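Local coordinates for protein Dot/Icm T4SS effector (Legionella pneumophila subsp. pneumophila, PDB 4HFV) that is a putative effector of the Dot/Icm type IV secretion system, probably delivered into host cells, whose precise biochemical activity the structure alone does not show, at the interface of chains A and B. Sequence-based numbering; all coordinates share one arbitrary frame. Chains: chain A/B, Uncharacterized protein.

Contacts 1 and 2 lie side by side on one interface, the centres of their C-alpha atoms about 10 Å apart. Both use helix 161-188 of chain B and share B:Ile180, whose side chain faces the partner helix in contact 1 and the 3-10 helix 144-146 in contact 2. Contact 1 is antiparallel packing of the two copies of helix 161-188; contact 2 packs the segment before that helix in chain A against the far part of its partner in chain B. Two-fold symmetry repeats both with the chains exchanged. The pairing fits a dimer, which may or may not be the form in the cell.

Contact 1: the interface of chains A and B. Residues chain A 162, 165-166, 169-170; chain B 173, 177, 180-181.
A:Asp170 and B:His173 make a direct hydrogen bond between the two copies of helix 161-188, packed antiparallel across the two-fold axis. The imidazole NE2 of B:His173 donates to carboxylate OD1 of A:Asp170 at 2.8 Å; the bond is bent, 131° at the hydrogen. It arrives on the anti side of OD1, somewhat out of the carboxylate plane but close to the ring plane, and the two planes are turned 77° apart. In B:His173 CG stands anti to the backbone N (chi1 179°), which carries the imidazole across to chain A. There A:Ser169 OG lies in the ring plane beside CE1, without a hydrogen bond to the ring. Both positions have been seen to bind succinate in a structure of this protein; none is bound here.

Two waters extend this polar end. Water 1 joins the hydroxyl OG of A:Ser169 to the backbone O of B:His173 and bonds water 2. Water 2 bonds both OD1 of A:Asp170 and, in the ring plane, ND1 of B:His177 at 2.7 Å. OD1 is thus gripped by a histidine and a water, and the B:His177 ring is probably steadied by its water.

Apolar packing takes over towards the start of the chain A helix. A:Leu166 sends CD2 over the ND1 side of the B:His177 face, 3.9 Å from the ring centroid, the side chains crossing at about a right angle. The same methyl meets CG2 of B:Ile180 at 3.6 Å. That CG2 also touches CG1 of A:Val162. The other branch of A:Leu166 ends the patch, CD1 lying 3.9 Å from CD1 of B:Ile181.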
loop_
_atom_site.group_PDB
_atom_site.type_symbol
_atom_site.label_atom_id
_atom_site.label_comp_id
_atom_site.label_asym_id
_atom_site.label_seq_id
_atom_site.Cartn_x
_atom_site.Cartn_y
_atom_site.Cartn_z
ATOM N N VAL A 162 4.804 -16.144 1.299
ATOM C CA VAL A 162 3.838 -15.218 1.912
ATOM C C VAL A 162 4.503 -14.314 2.938
ATOM O O VAL A 162 4.204 -13.123 2.996
ATOM C CB VAL A 162 2.637 -15.956 2.565
ATOM C CG1 VAL A 162 1.713 -14.980 3.258
ATOM C CG2 VAL A 162 1.888 -16.718 1.517
ATOM N N ILE A 165 6.008 -11.625 0.898
ATOM C CA ILE A 165 4.998 -10.649 0.459
ATOM C C ILE A 165 4.618 -9.656 1.565
ATOM O O ILE A 165 4.618 -8.444 1.329
ATOM C CB ILE A 165 3.788 -11.359 -0.097
ATOM C CG1 ILE A 165 4.161 -11.962 -1.452
ATOM C CG2 ILE A 165 2.570 -10.376 -0.266
ATOM C CD1 ILE A 165 3.280 -13.126 -1.882
ATOM N N LEU A 166 4.348 -10.153 2.776
ATOM C CA LEU A 166 4.051 -9.288 3.915
ATOM C C LEU A 166 5.210 -8.360 4.242
ATOM O O LEU A 166 5.017 -7.162 4.449
ATOM C CB LEU A 166 3.726 -10.130 5.157
ATOM C CG LEU A 166 2.443 -10.977 5.020
ATOM C CD1 LEU A 166 2.399 -12.055 6.046
ATOM C CD2 LEU A 166 1.189 -10.101 5.110
ATOM N N SER A 169 5.583 -5.773 1.583
ATOM C CA SER A 169 4.497 -4.842 1.763
ATOM C C SER A 169 4.764 -3.904 2.943
ATOM O O SER A 169 4.543 -2.696 2.851
ATOM C CB SER A 169 3.200 -5.637 1.934
ATOM O OG SER A 169 2.237 -4.845 2.504
ATOM N N ASP A 170 5.322 -4.428 4.027
ATOM C CA ASP A 170 5.645 -3.559 5.138
ATOM C C ASP A 170 6.692 -2.518 4.754
ATOM O O ASP A 170 6.595 -1.350 5.150
ATOM C CB ASP A 170 6.157 -4.344 6.338
ATOM C CG ASP A 170 5.113 -5.234 6.955
ATOM O OD1 ASP A 170 3.909 -4.989 6.733
ATOM O OD2 ASP A 170 5.506 -6.159 7.701
ATOM N N HIS B 173 -3.172 -0.644 4.803
ATOM C CA HIS B 173 -2.035 -1.564 4.935
ATOM C C HIS B 173 -2.400 -2.744 5.883
ATOM O O HIS B 173 -2.078 -3.914 5.611
ATOM C CB HIS B 173 -0.815 -0.850 5.483
ATOM C CG HIS B 173 0.365 -1.750 5.651
ATOM N ND1 HIS B 173 0.865 -2.515 4.624
ATOM C CD2 HIS B 173 1.145 -2.008 6.729
ATOM C CE1 HIS B 173 1.904 -3.202 5.060
ATOM N NE2 HIS B 173 2.078 -2.927 6.340
ATOM N N HIS B 177 -2.929 -6.681 5.009
ATOM C CA HIS B 177 -2.223 -7.679 5.817
ATOM C C HIS B 177 -3.194 -8.773 6.278
ATOM O O HIS B 177 -2.926 -9.976 6.138
ATOM C CB HIS B 177 -1.533 -6.985 6.993
ATOM C CG HIS B 177 -0.690 -7.887 7.837
ATOM N ND1 HIS B 177 0.682 -7.940 7.723
ATOM C CD2 HIS B 177 -1.021 -8.756 8.821
ATOM C CE1 HIS B 177 1.161 -8.815 8.592
ATOM N NE2 HIS B 177 0.149 -9.328 9.268
ATOM N N ILE B 180 -4.454 -11.164 3.536
ATOM C CA ILE B 180 -3.389 -12.157 3.261
ATOM C C ILE B 180 -3.360 -13.245 4.313
ATOM O O ILE B 180 -3.343 -14.444 3.994
ATOM C CB ILE B 180 -2.027 -11.465 3.158
ATOM C CG1 ILE B 180 -1.899 -10.793 1.791
ATOM C CG2 ILE B 180 -0.861 -12.472 3.291
ATOM C CD1 ILE B 180 -0.873 -9.671 1.763
ATOM N N ILE B 181 -3.371 -12.842 5.574
ATOM C CA ILE B 181 -3.320 -13.802 6.647
ATOM C C ILE B 181 -4.525 -14.762 6.608
ATOM O O ILE B 181 -4.406 -15.960 6.883
ATOM C CB ILE B 181 -3.244 -13.102 8.025
ATOM C CG1 ILE B 181 -1.917 -12.338 8.161
ATOM C CG2 ILE B 181 -3.403 -14.138 9.134
ATOM C CD1 ILE B 181 -0.689 -13.200 8.204
HETATM O O HOH W 1 -0.166 -5.426 4.015
HETATM O O HOH W 2 1.861 -6.619 5.664
#

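Contact 2: the interface of chains A and B. Residues chain A 144-145, 148; chain B 179-180, 183.
CG2 of B:Ile179 stands anti to its backbone N while CG1 is anti to the carbonyl carbon (chi1 -75°), an arrangement that points the CG2 methyl at the pyrrolidine ring of A:Pro144. A:Tyr148 has CG anti to its carbonyl carbon (chi1 -75°), and its phenol reaches across the chain B helix beside B:Ala183.

A:Pro144, at the start of the 3-10 helix 144-146, hides the largest area of the patch, 55 Å², and sits against one side of helix 161-188 of chain B. Its ring atom CG meets CG2 of B:Ile179 at 3.8 Å, the two side chains crossing at about a right angle. The same CG lies 4.0 Å from CG1 of B:Ile180, the ethyl branch of that residue. One turn further along the helix, CB of A:Pro144 faces the methyl CB of B:Ala183, and that methyl also rests 3.4 Å from the carbonyl O of A:Pro144. The small alanine side chain probably allows the proline backbone to come near the helix. The poorly ordered A:Arg145 adds a looser touch, from its CG to CG2 of B:Ile179; its guanidinium should be given little weight.

No nitrogen or oxygen of one chain bonds directly to the other here, and a polar link runs through water 3. CE1 of A:Tyr148 lies 3.5 Å from the carbonyl O of B:Ala183, which is tilted out of the ring plane, a van der Waals contact. Beyond it the phenol hydroxyl OH of A:Tyr148 holds water 3 at 2.6 Å. Water 3 in turn lies 2.9 Å from the backbone O of B:Ile180.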
loop_
_atom_site.group_PDB
_atom_site.type_symbol
_atom_site.label_atom_id
_atom_site.label_comp_id
_atom_site.label_asym_id
_atom_site.label_seq_id
_atom_site.Cartn_x
_atom_site.Cartn_y
_atom_site.Cartn_z
ATOM N N PRO A 144 -5.330 -12.236 -3.054
ATOM C CA PRO A 144 -5.469 -13.309 -2.070
ATOM C C PRO A 144 -6.944 -13.637 -1.742
ATOM O O PRO A 144 -7.228 -14.768 -1.327
ATOM C CB PRO A 144 -4.688 -12.777 -0.856
ATOM C CG PRO A 144 -4.606 -11.274 -1.071
ATOM C CD PRO A 144 -4.584 -11.073 -2.537
ATOM N N ARG A 145 -7.850 -12.686 -1.985
ATOM C CA ARG A 145 -9.281 -12.904 -1.778
ATOM C C ARG A 145 -9.739 -14.084 -2.629
ATOM O O ARG A 145 -10.677 -14.780 -2.279
ATOM C CB ARG A 145 -10.117 -11.650 -2.143
ATOM C CG ARG A 145 -9.615 -10.297 -1.576
ATOM C CD ARG A 145 -10.328 -9.070 -2.210
ATOM N NE ARG A 145 -9.788 -7.787 -1.734
ATOM C CZ ARG A 145 -10.378 -6.597 -1.897
ATOM N NH1 ARG A 145 -9.807 -5.489 -1.415
ATOM N NH2 ARG A 145 -11.552 -6.508 -2.518
ATOM N N TYR A 148 -5.341 -19.332 -3.454
ATOM C CA TYR A 148 -4.054 -19.749 -3.993
ATOM C C TYR A 148 -4.147 -20.465 -5.327
ATOM O O TYR A 148 -5.051 -21.271 -5.559
ATOM C CB TYR A 148 -3.388 -20.701 -3.023
ATOM C CG TYR A 148 -2.803 -20.063 -1.799
ATOM C CD1 TYR A 148 -3.585 -19.352 -0.926
ATOM C CD2 TYR A 148 -1.453 -20.217 -1.499
ATOM C CE1 TYR A 148 -3.043 -18.786 0.219
ATOM C CE2 TYR A 148 -0.913 -19.682 -0.373
ATOM C CZ TYR A 148 -1.686 -18.953 0.477
ATOM O OH TYR A 148 -1.125 -18.398 1.603
ATOM N N ILE B 179 -6.140 -9.657 5.169
ATOM C CA ILE B 179 -6.673 -10.424 4.043
ATOM C C ILE B 179 -5.721 -11.528 3.611
ATOM O O ILE B 179 -6.121 -12.677 3.331
ATOM C CB ILE B 179 -6.978 -9.478 2.864
ATOM C CG1 ILE B 179 -8.261 -8.677 3.177
ATOM C CG2 ILE B 179 -7.166 -10.231 1.553
ATOM C CD1 ILE B 179 -8.462 -7.498 2.242
ATOM N N ILE B 180 -4.454 -11.164 3.536
ATOM C CA ILE B 180 -3.389 -12.157 3.261
ATOM C C ILE B 180 -3.360 -13.245 4.313
ATOM O O ILE B 180 -3.343 -14.444 3.994
ATOM C CB ILE B 180 -2.027 -11.465 3.158
ATOM C CG1 ILE B 180 -1.899 -10.793 1.791
ATOM C CG2 ILE B 180 -0.861 -12.472 3.291
ATOM C CD1 ILE B 180 -0.873 -9.671 1.763
ATOM N N ALA B 183 -6.405 -15.603 4.016
ATOM C CA ALA B 183 -6.281 -16.478 2.857
ATOM C C ALA B 183 -5.302 -17.634 3.124
ATOM O O ALA B 183 -5.544 -18.779 2.713
ATOM C CB ALA B 183 -5.843 -15.675 1.632
HETATM O O HOH W 3 -1.877 -15.956 2.052
#